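Local coordinates for hemoglobin-like protein (Methylacidiphilum infernorum, PDB 4NK2) that binds heme b and, as a group II truncated hemoglobin, probably carries or binds oxygen at the heme iron, at residues 66-71 / 92-97. Numbering follows the deposited sequence.
Sequences LVEVHH and SLVKRS. With HEM (protoporphyrin IX containing Fe), chain C.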
ATOM      1  N   LEU A  66     -28.010  10.718  -2.858  1.00 25.39           N
ATOM      2  CA  LEU A  66     -26.857  10.818  -1.964  1.00 27.96           C
ATOM      3  C   LEU A  66     -25.586  10.506  -2.737  1.00 27.61           C
ATOM      4  O   LEU A  66     -24.585  11.221  -2.642  1.00 28.32           O
ATOM      5  CB  LEU A  66     -27.008   9.819  -0.812  1.00 23.56           C
ATOM      6  CG  LEU A  66     -25.762   9.513   0.019  1.00 26.13           C
ATOM      7  CD1 LEU A  66     -25.216  10.779   0.710  1.00 23.45           C
ATOM      8  CD2 LEU A  66     -26.046   8.408   1.053  1.00 24.65           C
ATOM      9  N   VAL A  67     -25.623   9.416  -3.492  1.00 27.59           N
ATOM     10  CA  VAL A  67     -24.434   8.994  -4.236  1.00 27.91           C
ATOM     11  C   VAL A  67     -24.123  10.020  -5.314  1.00 29.50           C
ATOM     12  O   VAL A  67     -22.964  10.412  -5.510  1.00 32.12           O
ATOM     13  CB  VAL A  67     -24.646   7.615  -4.850  1.00 27.23           C
ATOM     14  CG1 VAL A  67     -23.502   7.265  -5.815  1.00 25.40           C
ATOM     15  CG2 VAL A  67     -24.744   6.566  -3.728  1.00 26.30           C
ATOM     16  N   GLU A  68     -25.162  10.471  -6.008  1.00 29.77           N
ATOM     17  CA  GLU A  68     -24.995  11.512  -7.021  1.00 32.74           C
ATOM     18  C   GLU A  68     -24.338  12.746  -6.413  1.00 32.21           C
ATOM     19  O   GLU A  68     -23.366  13.262  -6.945  1.00 29.64           O
ATOM     20  CB  GLU A  68     -26.354  11.870  -7.638  1.00 32.22           C
ATOM     21  CG  GLU A  68     -26.366  13.148  -8.469  1.00 34.19           C
ATOM     22  CD  GLU A  68     -25.514  13.066  -9.722  1.00 44.22           C
ATOM     23  OE1 GLU A  68     -25.467  11.989 -10.362  1.00 45.40           O
ATOM     24  OE2 GLU A  68     -24.902  14.097 -10.084  1.00 49.04           O
ATOM     25  N   VAL A  69     -24.857  13.216  -5.284  1.00 28.11           N
ATOM     26  CA  VAL A  69     -24.287  14.400  -4.647  1.00 27.43           C
ATOM     27  C   VAL A  69     -22.859  14.138  -4.162  1.00 29.24           C
ATOM     28  O   VAL A  69     -21.982  15.004  -4.276  1.00 28.16           O
ATOM     29  CB  VAL A  69     -25.192  14.898  -3.490  1.00 29.28           C
ATOM     30  CG1 VAL A  69     -24.478  15.953  -2.652  1.00 30.34           C
ATOM     31  CG2 VAL A  69     -26.506  15.446  -4.054  1.00 30.22           C
ATOM     32  N   HIS A  70     -22.607  12.947  -3.628  1.00 28.82           N
ATOM     33  CA  HIS A  70     -21.255  12.643  -3.155  1.00 27.10           C
ATOM     34  C   HIS A  70     -20.302  12.806  -4.333  1.00 31.29           C
ATOM     35  O   HIS A  70     -19.205  13.352  -4.204  1.00 27.04           O
ATOM     36  CB  HIS A  70     -21.174  11.217  -2.581  1.00 28.57           C
ATOM     37  CG  HIS A  70     -19.788  10.798  -2.174  1.00 32.62           C
ATOM     38  ND1 HIS A  70     -19.209   9.625  -2.610  1.00 33.40           N
ATOM     39  CD2 HIS A  70     -18.873  11.391  -1.368  1.00 30.75           C
ATOM     40  CE1 HIS A  70     -17.992   9.517  -2.097  1.00 34.38           C
ATOM     41  NE2 HIS A  70     -17.768  10.577  -1.337  1.00 29.63           N
ATOM     42  N   HIS A  71     -20.732  12.308  -5.477  1.00 31.88           N
ATOM     43  CA  HIS A  71     -19.842  12.445  -6.668  0.58 34.48           C
ATOM     44  C   HIS A  71     -19.705  13.864  -7.140  1.00 31.96           C
ATOM     45  O   HIS A  71     -18.604  14.211  -7.487  0.88 34.29           O
ATOM     46  CB  HIS A  71     -20.311  11.498  -7.777  0.58 35.81           C
ATOM     47  CG  HIS A  71     -19.791  10.100  -7.620  0.58 38.80           C
ATOM     48  ND1 HIS A  71     -18.583   9.702  -8.142  0.58 40.09           N
ATOM     49  CD2 HIS A  71     -20.296   9.023  -6.973  0.58 38.07           C
ATOM     50  CE1 HIS A  71     -18.368   8.435  -7.840  0.58 40.77           C
ATOM     51  NE2 HIS A  71     -19.391   7.998  -7.127  0.58 35.42           N
ATOM     52  N   SER A  92     -21.803   5.945 -15.950  1.00 36.97           N
ATOM     53  CA  SER A  92     -21.620   4.528 -15.666  1.00 39.14           C
ATOM     54  C   SER A  92     -21.182   4.306 -14.227  1.00 33.85           C
ATOM     55  O   SER A  92     -21.786   3.514 -13.507  1.00 38.93           O
ATOM     56  CB  SER A  92     -20.587   3.922 -16.621  1.00 37.84           C
ATOM     57  OG  SER A  92     -20.982   4.147 -17.958  1.00 48.50           O
ATOM     58  N   LEU A  93     -20.132   5.002 -13.800  1.00 34.87           N
ATOM     59  CA  LEU A  93     -19.608   4.801 -12.447  1.00 39.05           C
ATOM     60  C   LEU A  93     -20.581   5.262 -11.358  1.00 36.52           C
ATOM     61  O   LEU A  93     -20.730   4.591 -10.341  1.00 36.40           O
ATOM     62  CB  LEU A  93     -18.237   5.469 -12.281  1.00 39.99           C
ATOM     63  CG  LEU A  93     -17.127   4.909 -13.178  1.00 48.43           C
ATOM     64  CD1 LEU A  93     -15.796   5.617 -12.955  1.00 50.00           C
ATOM     65  CD2 LEU A  93     -16.959   3.415 -12.965  1.00 51.34           C
ATOM     66  N   VAL A  94     -21.236   6.403 -11.550  1.00 34.31           N
ATOM     67  CA  VAL A  94     -22.214   6.852 -10.563  1.00 36.17           C
ATOM     68  C   VAL A  94     -23.319   5.816 -10.398  1.00 35.18           C
ATOM     69  O   VAL A  94     -23.785   5.567  -9.280  1.00 32.82           O
ATOM     70  CB  VAL A  94     -22.820   8.222 -10.911  1.00 32.20           C
ATOM     71  CG1 VAL A  94     -23.984   8.549  -9.949  1.00 35.93           C
ATOM     72  CG2 VAL A  94     -21.751   9.314 -10.828  1.00 33.94           C
ATOM     73  N   LYS A  95     -23.743   5.215 -11.499  1.00 37.04           N
ATOM     74  CA  LYS A  95     -24.751   4.168 -11.476  1.00 35.41           C
ATOM     75  C   LYS A  95     -24.329   2.940 -10.697  1.00 33.57           C
ATOM     76  O   LYS A  95     -25.084   2.443  -9.897  1.00 33.91           O
ATOM     77  CB  LYS A  95     -25.134   3.753 -12.888  1.00 42.76           C
ATOM     78  CG  LYS A  95     -26.520   3.164 -12.986  1.00 45.98           C
ATOM     79  CD  LYS A  95     -26.569   2.027 -13.956  1.00 48.95           C
ATOM     80  CE  LYS A  95     -27.871   1.273 -13.818  1.00 62.45           C
ATOM     81  NZ  LYS A  95     -27.666  -0.139 -13.412  1.00 51.40           N
ATOM     82  N   ARG A  96     -23.129   2.448 -10.957  1.00 30.02           N
ATOM     83  CA  ARG A  96     -22.575   1.306 -10.232  1.00 30.78           C
ATOM     84  C   ARG A  96     -22.503   1.583  -8.734  1.00 28.94           C
ATOM     85  O   ARG A  96     -22.869   0.733  -7.929  1.00 28.99           O
ATOM     86  CB  ARG A  96     -21.161   0.980 -10.733  1.00 30.56           C
ATOM     87  CG  ARG A  96     -21.097   0.519 -12.185  1.00 28.76           C
ATOM     88  CD  ARG A  96     -19.658   0.350 -12.633  1.00 33.28           C
ATOM     89  NE  ARG A  96     -19.589   0.210 -14.080  1.00 37.44           N
ATOM     90  CZ  ARG A  96     -18.461   0.016 -14.756  1.00 39.82           C
ATOM     91  NH1 ARG A  96     -17.307  -0.061 -14.110  1.00 34.91           N
ATOM     92  NH2 ARG A  96     -18.494  -0.106 -16.073  1.00 42.59           N
ATOM     93  N   SER A  97     -22.001   2.754  -8.351  1.00 28.49           N
ATOM     94  CA  SER A  97     -21.909   3.077  -6.928  1.00 30.12           C
ATOM     95  C   SER A  97     -23.280   3.163  -6.294  1.00 28.92           C
ATOM     96  O   SER A  97     -23.475   2.738  -5.146  1.00 30.30           O
ATOM     97  CB  SER A  97     -21.182   4.405  -6.709  1.00 31.76           C
ATOM     98  OG  SER A  97     -19.806   4.266  -6.989  1.00 38.04           O
TER
HETATM   99  CHA HEM C 700     -15.298   2.710  -8.150  1.00 33.61           C
HETATM  100  CHB HEM C 700     -12.602   6.032  -5.894  1.00 31.63           C
HETATM  101  CHC HEM C 700     -13.855   4.085  -1.600  1.00 29.15           C
HETATM  102  CHD HEM C 700     -17.695   2.198  -3.939  1.00 31.96           C
HETATM  103  C1A HEM C 700     -14.387   3.717  -7.946  1.00 35.75           C
HETATM  104  C2A HEM C 700     -13.555   4.369  -8.955  1.00 31.36           C
HETATM  105  C3A HEM C 700     -12.813   5.291  -8.306  1.00 34.76           C
HETATM  106  C4A HEM C 700     -13.146   5.245  -6.888  1.00 33.80           C
HETATM  107  CMA HEM C 700     -11.780   6.271  -8.906  1.00 33.45           C
HETATM  108  CAA HEM C 700     -13.540   4.036 -10.476  1.00 36.72           C
HETATM  109  CBA HEM C 700     -12.378   3.051 -10.719  1.00 39.48           C
HETATM  110  CGA HEM C 700     -12.202   2.551 -12.150  1.00 43.92           C
HETATM  111  O1A HEM C 700     -11.038   2.523 -12.643  1.00 45.26           O
HETATM  112  O2A HEM C 700     -13.194   2.161 -12.823  1.00 46.75           O
HETATM  113  C1B HEM C 700     -12.606   5.758  -4.535  1.00 33.86           C
HETATM  114  C2B HEM C 700     -11.744   6.340  -3.518  1.00 31.07           C
HETATM  115  C3B HEM C 700     -12.087   5.804  -2.332  1.00 32.51           C
HETATM  116  C4B HEM C 700     -13.183   4.862  -2.540  1.00 31.77           C
HETATM  117  CMB HEM C 700     -10.645   7.400  -3.736  1.00 28.24           C
HETATM  118  CAB HEM C 700     -11.413   6.151  -0.992  1.00 29.08           C
HETATM  119  CBB HEM C 700     -11.605   5.358   0.069  1.00 32.62           C
HETATM  120  C1C HEM C 700     -15.051   3.432  -1.836  1.00 27.99           C
HETATM  121  C2C HEM C 700     -15.940   2.817  -0.859  1.00 30.36           C
HETATM  122  C3C HEM C 700     -16.991   2.291  -1.519  1.00 32.92           C
HETATM  123  C4C HEM C 700     -16.820   2.563  -2.933  1.00 31.62           C
HETATM  124  CMC HEM C 700     -15.691   2.759   0.664  1.00 27.09           C
HETATM  125  CAC HEM C 700     -18.214   1.548  -0.931  1.00 35.17           C
HETATM  126  CBC HEM C 700     -18.553   1.666   0.360  1.00 38.77           C
HETATM  127  C1D HEM C 700     -17.377   2.032  -5.267  1.00 30.51           C
HETATM  128  C2D HEM C 700     -18.083   1.202  -6.230  1.00 29.49           C
HETATM  129  C3D HEM C 700     -17.331   1.383  -7.539  1.00 33.40           C
HETATM  130  C4D HEM C 700     -16.242   2.286  -7.244  1.00 33.42           C
HETATM  131  CMD HEM C 700     -19.345   0.329  -6.018  1.00 29.08           C
HETATM  132  CAD HEM C 700     -17.652   0.701  -8.888  1.00 33.14           C
HETATM  133  CBD HEM C 700     -17.021  -0.693  -8.842  1.00 31.59           C
HETATM  134  CGD HEM C 700     -17.325  -1.372 -10.158  1.00 36.24           C
HETATM  135  O1D HEM C 700     -16.726  -0.972 -11.185  1.00 37.48           O
HETATM  136  O2D HEM C 700     -18.175  -2.302 -10.178  1.00 33.73           O
HETATM  137  NA  HEM C 700     -14.113   4.277  -6.714  1.00 31.18           N
HETATM  138  NB  HEM C 700     -13.460   4.874  -3.891  1.00 27.97           N
HETATM  139  NC  HEM C 700     -15.638   3.253  -3.081  1.00 31.53           N
HETATM  140  ND  HEM C 700     -16.309   2.646  -5.903  1.00 31.06           N
HETATM  141 FE   HEM C 700     -14.826   3.690  -4.872  1.00 30.91          FE
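Segments 66-71 and 92-97, from helices 53-75 and 87-104, run in roughly opposed directions at 134°, with their axes 9.5 Å apart at closest approach. They belong to the two-over-two alpha-helical sandwich of truncated hemoglobins, probably as helices B and E by chain order. Helix 87-104 meets helix 53-75 through Val94 and Ser97, and the heme through Leu93, Arg96 and Ser97. No hydrogen bond joins the two segments; the 255 Å² between them is buried by van der Waals contact. Its centre is Val94 against His71, whose side chains slide past each other in opposite directions. In the His71 conformer given, methyl CG2 sits over one face of the imidazole, 4.1 Å from the ring centroid and 22° off the ring normal, a CH-pi contact, while Val67 O lies at the ring edge, in plane. That methyl lies beside its own backbone N; the other branch, CG1, is anti to it and crosses the Glu68 carboxylate obliquely, with OE1 3.8 Å from CG1. Towards 92-97 Val67 presents CG1, anti to N and 3.8 Å from Ser97 CB; its side chain also touches Ala98 and Val101 further along helix 87-104. Ser97 meets Val67, the His71 ring and the heme: its OG lies near the ring plane, at the NE2 edge, and 3.6 Å from HEM C2D, so the hydroxyl sits between imidazole and porphyrin. Leu93 sets CD1 against the propionate carbon CAA. Arg96 leads away from helix 53-75; extended from CG to NE, it donates from NH1 to HEM O1D at 3.1 Å, with an N-H...O angle of 145°.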